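Local atomic coordinates of glucoamylase (Thermoanaerobacterium thermosaccharolyticum, PDB entry 1LF6), a protein that catalyses the stepwise hydrolysis of terminal alpha-1,4-linked glucose residues from the non-reducing ends of glucan chains, releasing beta-D-glucose, and probably also cleaves isomaltose. Residues 14-19 / 167-172; 570-575 / 601-606; 595-600 / 635-640. All blocks are in the same frame, centred on the assembly; numbering follows the deposited sequence.

Contact 1 (14-19 / 167-172); sequences IDRFNN and EGYVIK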
# COMPACT_ATOMS: atom_id res chain seq x y z
N ILE A 14 2.36 -27.64 -26.97
CA ILE A 14 1.95 -26.27 -27.27
C ILE A 14 2.14 -25.95 -28.75
O ILE A 14 3.21 -26.17 -29.32
CB ILE A 14 2.75 -25.25 -26.41
CG1 ILE A 14 4.25 -25.54 -26.50
CG2 ILE A 14 2.29 -25.34 -24.95
CD1 ILE A 14 5.11 -24.58 -25.69
N ASP A 15 1.08 -25.44 -29.38
CA ASP A 15 1.11 -25.09 -30.80
C ASP A 15 0.79 -23.61 -30.97
O ASP A 15 -0.29 -23.16 -30.59
CB ASP A 15 0.09 -25.92 -31.57
CG ASP A 15 0.31 -27.41 -31.44
OD1 ASP A 15 -0.56 -28.18 -31.89
OD2 ASP A 15 1.36 -27.81 -30.89
N ARG A 16 1.72 -22.86 -31.55
CA ARG A 16 1.52 -21.44 -31.78
C ARG A 16 1.14 -21.19 -33.24
O ARG A 16 1.55 -21.93 -34.13
CB ARG A 16 2.79 -20.66 -31.42
CG ARG A 16 2.64 -19.14 -31.51
CD ARG A 16 3.86 -18.44 -30.92
NE ARG A 16 3.80 -16.99 -31.12
CZ ARG A 16 4.70 -16.13 -30.64
NH1 ARG A 16 4.57 -14.84 -30.87
NH2 ARG A 16 5.73 -16.57 -29.93
N PHE A 17 0.35 -20.15 -33.47
CA PHE A 17 -0.08 -19.82 -34.82
C PHE A 17 -0.26 -18.32 -35.01
O PHE A 17 -0.78 -17.64 -34.13
CB PHE A 17 -1.41 -20.53 -35.14
CG PHE A 17 -2.46 -20.33 -34.08
CD1 PHE A 17 -2.51 -21.16 -32.97
CD2 PHE A 17 -3.38 -19.29 -34.19
CE1 PHE A 17 -3.47 -20.97 -31.98
CE2 PHE A 17 -4.34 -19.10 -33.20
CZ PHE A 17 -4.39 -19.94 -32.09
N ASN A 18 0.17 -17.82 -36.16
CA ASN A 18 0.04 -16.40 -36.47
C ASN A 18 -0.75 -16.26 -37.76
O ASN A 18 -0.21 -15.99 -38.83
CB ASN A 18 1.43 -15.75 -36.61
CG ASN A 18 1.35 -14.26 -36.85
OD1 ASN A 18 0.46 -13.58 -36.33
ND2 ASN A 18 2.28 -13.74 -37.64
N ASN A 19 -2.06 -16.46 -37.64
CA ASN A 19 -2.97 -16.39 -38.77
C ASN A 19 -3.28 -14.97 -39.21
O ASN A 19 -3.31 -14.67 -40.40
CB ASN A 19 -4.26 -17.13 -38.42
CG ASN A 19 -4.02 -18.60 -38.09
OD1 ASN A 19 -4.56 -19.12 -37.11
ND2 ASN A 19 -3.20 -19.27 -38.90
N GLU A 167 3.92 -7.73 -26.09
CA GLU A 167 3.72 -8.66 -27.19
C GLU A 167 2.62 -9.66 -26.86
O GLU A 167 2.72 -10.41 -25.89
CB GLU A 167 5.02 -9.42 -27.49
CG GLU A 167 4.98 -10.22 -28.79
CD GLU A 167 6.26 -11.00 -29.04
OE1 GLU A 167 7.35 -10.43 -28.82
OE2 GLU A 167 6.18 -12.17 -29.46
N GLY A 168 1.57 -9.67 -27.67
CA GLY A 168 0.47 -10.58 -27.45
C GLY A 168 0.29 -11.56 -28.60
O GLY A 168 0.52 -11.22 -29.76
N TYR A 169 -0.12 -12.78 -28.27
CA TYR A 169 -0.34 -13.82 -29.26
C TYR A 169 -1.20 -14.94 -28.67
O TYR A 169 -1.53 -14.93 -27.49
CB TYR A 169 1.00 -14.37 -29.76
CG TYR A 169 1.94 -14.82 -28.67
CD1 TYR A 169 2.07 -16.18 -28.36
CD2 TYR A 169 2.70 -13.90 -27.96
CE1 TYR A 169 2.96 -16.60 -27.37
CE2 TYR A 169 3.59 -14.31 -26.97
CZ TYR A 169 3.71 -15.66 -26.68
OH TYR A 169 4.59 -16.06 -25.71
N VAL A 170 -1.56 -15.91 -29.51
CA VAL A 170 -2.39 -17.02 -29.06
C VAL A 170 -1.75 -18.38 -29.35
O VAL A 170 -1.11 -18.57 -30.39
CB VAL A 170 -3.78 -16.98 -29.75
CG1 VAL A 170 -4.71 -17.99 -29.11
CG2 VAL A 170 -4.36 -15.57 -29.65
N ILE A 171 -1.90 -19.30 -28.41
CA ILE A 171 -1.36 -20.64 -28.57
C ILE A 171 -2.43 -21.65 -28.16
O ILE A 171 -3.56 -21.28 -27.84
CB ILE A 171 -0.12 -20.88 -27.69
CG1 ILE A 171 -0.50 -20.77 -26.22
CG2 ILE A 171 0.98 -19.90 -28.05
CD1 ILE A 171 0.58 -21.24 -25.26
N LYS A 172 -2.05 -22.92 -28.18
CA LYS A 172 -2.95 -23.98 -27.78
C LYS A 172 -2.11 -24.98 -27.00
O LYS A 172 -1.16 -25.57 -27.53
CB LYS A 172 -3.58 -24.63 -29.02
CG LYS A 172 -4.86 -25.39 -28.73
CD LYS A 172 -5.50 -25.90 -30.01
CE LYS A 172 -6.83 -26.58 -29.75
NZ LYS A 172 -7.45 -27.12 -30.99
O HOH W 1 -0.22 -16.00 -32.24
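The guanidinium of Arg-16 lies flat on one face of the Tyr-169 ring, the planes 14° apart, in a cation-pi stack with CZ of Arg-16 3.6 Å from the ring centroid. At the edge of the guanidinium, near its plane, NH1 of Arg-16 meets OE2 of Glu-167 at 3.4 Å, a weak hydrogen bond within a salt bridge. A long side chain suits the place: with CG anti to the backbone N (chi1 -175°) and the chain extended to NE, Arg-16 passes CG2 of Ile-171 on its way to the ring. Phe-17 turns one face to the carbonyl oxygen of Val-170, while its CZ packs 3.6 Å from Val-170 CG1. The backbones join through Asp-15 N to Lys-172 O at 2.9 Å; the return bond from Lys-172 N to Asp-15 O is weak. Past Arg-16 a water bridges the two backbones, accepting from Val-170 N and lying 2.6 Å from Phe-17 O. The short, weakly bonded strand 14-16 runs roughly antiparallel to strand 166-173 in the N-terminal beta-sandwich domain. Strand 166-173 also pairs with strands 176-183 and 225-228, Asp-254 is hydrogen-bonded to the Tyr-169 hydroxyl, and Tyr-199 of strand 198-203 packs against Phe-17 and Val-170.

Contact 2 (570-575 / 601-606); sequences GPSWYR and LLTGER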
# COMPACT_ATOMS: atom_id res chain seq x y z
N GLY A 570 -15.84 11.21 11.54
CA GLY A 570 -15.04 11.43 12.73
C GLY A 570 -13.96 12.47 12.47
O GLY A 570 -13.88 13.03 11.38
N PRO A 571 -13.09 12.72 13.45
CA PRO A 571 -12.04 13.71 13.25
C PRO A 571 -10.78 13.19 12.58
O PRO A 571 -10.41 12.02 12.72
CB PRO A 571 -11.76 14.18 14.66
CG PRO A 571 -11.82 12.88 15.42
CD PRO A 571 -13.08 12.23 14.84
N SER A 572 -10.13 14.08 11.83
CA SER A 572 -8.85 13.77 11.19
C SER A 572 -8.09 15.08 11.06
O SER A 572 -8.65 16.15 11.28
CB SER A 572 -9.04 13.11 9.83
OG SER A 572 -7.83 12.46 9.44
N TRP A 573 -6.81 14.99 10.71
CA TRP A 573 -5.97 16.17 10.59
C TRP A 573 -5.17 16.19 9.29
O TRP A 573 -4.94 15.14 8.68
CB TRP A 573 -4.97 16.21 11.75
CG TRP A 573 -5.57 16.47 13.09
CD1 TRP A 573 -5.50 17.63 13.79
CD2 TRP A 573 -6.36 15.57 13.87
NE1 TRP A 573 -6.21 17.52 14.96
CE2 TRP A 573 -6.75 16.27 15.04
CE3 TRP A 573 -6.79 14.24 13.70
CZ2 TRP A 573 -7.54 15.69 16.04
CZ3 TRP A 573 -7.58 13.66 14.69
CH2 TRP A 573 -7.95 14.39 15.85
N TYR A 574 -4.76 17.39 8.86
CA TYR A 574 -3.91 17.54 7.67
C TYR A 574 -2.50 17.32 8.24
O TYR A 574 -2.30 17.42 9.45
CB TYR A 574 -3.96 18.97 7.13
CG TYR A 574 -5.27 19.41 6.53
CD1 TYR A 574 -5.62 19.07 5.23
CD2 TYR A 574 -6.18 20.18 7.27
CE1 TYR A 574 -6.82 19.48 4.67
CE2 TYR A 574 -7.39 20.60 6.73
CZ TYR A 574 -7.70 20.25 5.42
OH TYR A 574 -8.89 20.67 4.87
N ARG A 575 -1.54 17.05 7.37
CA ARG A 575 -0.15 16.84 7.80
C ARG A 575 0.44 18.15 8.33
O ARG A 575 1.30 18.14 9.21
CB ARG A 575 0.71 16.36 6.64
CG ARG A 575 0.15 15.17 5.89
CD ARG A 575 0.71 15.17 4.47
NE ARG A 575 1.97 14.48 4.33
CZ ARG A 575 2.82 14.67 3.33
NH1 ARG A 575 3.96 13.99 3.28
NH2 ARG A 575 2.57 15.57 2.39
N LEU A 601 -4.30 8.21 9.11
CA LEU A 601 -3.09 7.85 9.84
C LEU A 601 -2.93 8.80 11.03
O LEU A 601 -2.62 8.37 12.13
CB LEU A 601 -1.85 7.97 8.94
CG LEU A 601 -0.47 7.96 9.61
CD1 LEU A 601 -0.23 6.64 10.33
CD2 LEU A 601 0.61 8.19 8.55
N LEU A 602 -3.16 10.09 10.79
CA LEU A 602 -3.03 11.08 11.85
C LEU A 602 -4.16 11.00 12.87
O LEU A 602 -4.02 11.49 13.99
CB LEU A 602 -2.94 12.48 11.24
CG LEU A 602 -1.70 12.59 10.34
CD1 LEU A 602 -1.60 14.00 9.75
CD2 LEU A 602 -0.45 12.25 11.17
N THR A 603 -5.27 10.39 12.49
CA THR A 603 -6.39 10.21 13.42
C THR A 603 -5.91 9.14 14.41
O THR A 603 -6.13 9.25 15.61
CB THR A 603 -7.65 9.69 12.70
OG1 THR A 603 -8.16 10.72 11.84
CG2 THR A 603 -8.72 9.30 13.72
N GLY A 604 -5.25 8.12 13.87
CA GLY A 604 -4.73 7.05 14.70
C GLY A 604 -3.64 7.56 15.63
O GLY A 604 -3.61 7.21 16.81
N GLU A 605 -2.74 8.39 15.10
CA GLU A 605 -1.66 8.92 15.93
C GLU A 605 -2.20 9.79 17.06
O GLU A 605 -1.65 9.77 18.16
CB GLU A 605 -0.65 9.70 15.08
CG GLU A 605 0.26 8.81 14.24
CD GLU A 605 1.50 9.52 13.72
OE1 GLU A 605 2.27 8.90 12.96
OE2 GLU A 605 1.72 10.70 14.08
N ARG A 606 -3.27 10.55 16.81
CA ARG A 606 -3.86 11.38 17.85
C ARG A 606 -4.46 10.48 18.92
O ARG A 606 -4.39 10.77 20.11
CB ARG A 606 -4.95 12.30 17.30
CG ARG A 606 -5.80 12.95 18.39
CD ARG A 606 -4.98 13.88 19.30
NE ARG A 606 -4.81 15.19 18.68
CZ ARG A 606 -5.36 16.31 19.11
NH1 ARG A 606 -5.15 17.44 18.46
NH2 ARG A 606 -6.11 16.32 20.21
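Thr-603 OG1 donates to the carbonyl oxygen of Pro-571 at 2.7 Å, in the carbonyl plane and on a lone pair, and accepts from Ser-572 OG at 3.0 Å. One small hydroxyl therefore links two successive residues of strand 570-573 to helix 600-612. Threonine suits the place because its OG1, anti to the carbonyl carbon (chi1 -69°), reaches the strand. One turn further along the helix, Arg-606 CB sits over one face of the Trp-573 indole, a CH-pi contact 4.2 Å from the centroid of the six-membered ring, and CG of Arg-606 comes within 3.6 Å of Trp-573 CH2. The chain bends at chi2 and chi3, and the guanidinium turns a face to Trp-573 CZ2, its plane 30° from that of the indole. Leu-602, apolar, sets CB against Trp-573 CB (4.3 Å) and CD1 near Tyr-574 O (3.5 Å). In the next shell, Asp-560 OD1 accepts a hydrogen bond from Trp-573 NE1 and forms a salt bridge with Arg-606 NH1, so one carboxylate oxygen ties both side chains. The contact lies in the catalytic domain: the Arg-575 side chain is about 6 Å from those of Glu-435 and Glu-438, the probable proton acceptor and donor. Such chemistry implies that the buried hydroxyls and the Arg-606 charge find partners inside the protein.

Contact 3 (595-600 / 635-640); sequences KGRLWP and SEQVWE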
# COMPACT_ATOMS: atom_id res chain seq x y z
N LYS A 595 -3.94 19.91 -3.40
CA LYS A 595 -4.26 20.23 -2.01
C LYS A 595 -4.26 18.98 -1.14
O LYS A 595 -5.03 18.05 -1.36
CB LYS A 595 -5.63 20.90 -1.97
CG LYS A 595 -6.00 21.62 -0.70
CD LYS A 595 -7.37 22.25 -0.89
CE LYS A 595 -7.76 23.21 0.21
NZ LYS A 595 -9.09 23.83 -0.10
N GLY A 596 -3.37 18.96 -0.14
CA GLY A 596 -3.28 17.83 0.76
C GLY A 596 -4.57 17.63 1.52
O GLY A 596 -5.19 18.59 1.96
N ARG A 597 -4.99 16.38 1.69
CA ARG A 597 -6.24 16.12 2.40
C ARG A 597 -6.01 15.52 3.78
O ARG A 597 -4.90 15.56 4.31
CB ARG A 597 -7.14 15.24 1.52
CG ARG A 597 -7.35 15.82 0.11
CD ARG A 597 -8.16 17.14 0.12
NE ARG A 597 -8.21 17.77 -1.20
CZ ARG A 597 -9.03 18.77 -1.53
NH1 ARG A 597 -9.89 19.26 -0.65
NH2 ARG A 597 -8.99 19.29 -2.75
N LEU A 598 -7.07 14.97 4.37
CA LEU A 598 -7.01 14.38 5.70
C LEU A 598 -6.41 12.98 5.72
O LEU A 598 -6.71 12.15 4.87
CB LEU A 598 -8.42 14.35 6.31
CG LEU A 598 -8.96 15.60 7.02
CD1 LEU A 598 -8.30 16.86 6.51
CD2 LEU A 598 -10.47 15.65 6.83
N TRP A 599 -5.58 12.71 6.72
CA TRP A 599 -4.93 11.41 6.84
C TRP A 599 -5.46 10.58 8.00
O TRP A 599 -5.23 10.91 9.17
CB TRP A 599 -3.42 11.59 7.01
CG TRP A 599 -2.70 12.06 5.78
CD1 TRP A 599 -3.03 13.13 4.99
CD2 TRP A 599 -1.51 11.51 5.22
NE1 TRP A 599 -2.12 13.27 3.97
CE2 TRP A 599 -1.17 12.29 4.09
CE3 TRP A 599 -0.69 10.42 5.56
CZ2 TRP A 599 -0.05 12.02 3.30
CZ3 TRP A 599 0.43 10.16 4.77
CH2 TRP A 599 0.74 10.96 3.65
N PRO A 600 -6.18 9.50 7.71
CA PRO A 600 -6.67 8.71 8.84
C PRO A 600 -5.48 8.27 9.71
O PRO A 600 -5.64 8.00 10.90
CB PRO A 600 -7.41 7.53 8.17
CG PRO A 600 -7.04 7.62 6.70
CD PRO A 600 -6.82 9.08 6.45
N SER A 635 -7.24 4.19 3.23
CA SER A 635 -6.43 4.94 2.29
C SER A 635 -5.51 5.90 3.03
O SER A 635 -5.65 6.11 4.23
CB SER A 635 -7.32 5.75 1.34
OG SER A 635 -7.99 6.79 2.03
N GLU A 636 -4.56 6.46 2.30
CA GLU A 636 -3.63 7.42 2.85
C GLU A 636 -4.38 8.71 3.20
O GLU A 636 -4.11 9.33 4.23
CB GLU A 636 -2.55 7.72 1.81
CG GLU A 636 -1.60 8.85 2.16
CD GLU A 636 -0.65 9.16 1.02
OE1 GLU A 636 0.39 8.49 0.93
OE2 GLU A 636 -0.97 10.06 0.22
N GLN A 637 -5.33 9.09 2.35
CA GLN A 637 -6.10 10.31 2.55
C GLN A 637 -7.60 10.18 2.29
O GLN A 637 -8.02 9.35 1.48
CB GLN A 637 -5.56 11.41 1.62
CG GLN A 637 -4.08 11.71 1.79
CD GLN A 637 -3.60 12.77 0.81
OE1 GLN A 637 -4.23 13.82 0.66
NE2 GLN A 637 -2.48 12.50 0.15
N VAL A 638 -8.38 11.01 2.97
CA VAL A 638 -9.84 11.06 2.81
C VAL A 638 -10.29 12.51 2.67
O VAL A 638 -9.61 13.43 3.13
CB VAL A 638 -10.59 10.44 4.03
CG1 VAL A 638 -10.22 8.96 4.18
CG2 VAL A 638 -10.26 11.22 5.30
N TRP A 639 -11.44 12.72 2.02
CA TRP A 639 -11.99 14.06 1.81
C TRP A 639 -12.53 14.68 3.09
O TRP A 639 -13.03 13.97 3.97
CB TRP A 639 -13.11 14.02 0.77
CG TRP A 639 -12.67 13.62 -0.60
CD1 TRP A 639 -12.76 12.39 -1.17
CD2 TRP A 639 -12.10 14.48 -1.59
NE1 TRP A 639 -12.29 12.42 -2.46
CE2 TRP A 639 -11.88 13.70 -2.74
CE3 TRP A 639 -11.75 15.84 -1.62
CZ2 TRP A 639 -11.33 14.23 -3.91
CZ3 TRP A 639 -11.20 16.36 -2.79
CH2 TRP A 639 -11.00 15.55 -3.92
N GLU A 640 -12.46 16.00 3.20
CA GLU A 640 -12.95 16.70 4.38
C GLU A 640 -14.47 16.70 4.51
O GLU A 640 -15.00 16.61 5.61
CB GLU A 640 -12.51 18.17 4.39
CG GLU A 640 -11.03 18.44 4.29
CD GLU A 640 -10.57 18.60 2.86
OE1 GLU A 640 -9.61 19.37 2.65
OE2 GLU A 640 -11.16 17.96 1.96
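Two irregular loops of the (alpha/alpha) barrel, the catalytic domain of family 15 glycosidases, meet here near the probable substrate-binding residue Trp-325, whose side chain is about 4 Å from that of Gln-637. A single antiparallel bridge joins them: Val-638 N donates to Leu-598 O at 2.8 Å, and Leu-598 N to Val-638 O at 3.2 Å. Trp-599, at the N-cap position of helix 600-612, offers one face of its indole to two methylenes, CG of Glu-636 3.5 Å from the centroid of the six-membered ring and CG of Gln-637 3.7 Å from that of the five-membered ring. The Glu-636 carboxylate is only 6° from the plane of the ring. Gln-637 suits its place because an amide both gives and takes: NE2 donates to Glu-636 OE2 and to Tyr-581 O, while OE1 accepts from Arg-597 N at 2.9 Å. Glu-636 OE1 is bonded in turn to Tyr-337. Trp-639 CZ3 lies over the centre of one face of the Arg-597 guanidinium, whose NH2 is held by Glu-583 O. Glu-640, also hydrogen-bonded to the Tyr-574 hydroxyl, sets its carboxylate 88° from the guanidinium plane, OE2 using its syn lone pair to receive Arg-597 NH1 at 3.2 Å.

Overall arrangement
Contact 1 belongs to the N-terminal beta-sandwich and is only partly buried, whereas contacts 2 and 3 are buried in the catalytic barrel domain, on the opposite side of the chain's centre; the centres of contacts 1 and 2 lie about 53 Å apart. Contacts 2 and 3 touch, their centres about 9 Å apart, and their segments alternate along the sequence: 595-600 ends in the first residue of the helix carrying 601-606. Trp-573 O and Trp-599 N form a probable backbone hydrogen bond. Arginine meets an aromatic ring in all three, but its charge is answered differently: by a weak glutamate bridge near the surface in contact 1, by an aspartate outside the segments in contact 2, and by Glu-640 within contact 3.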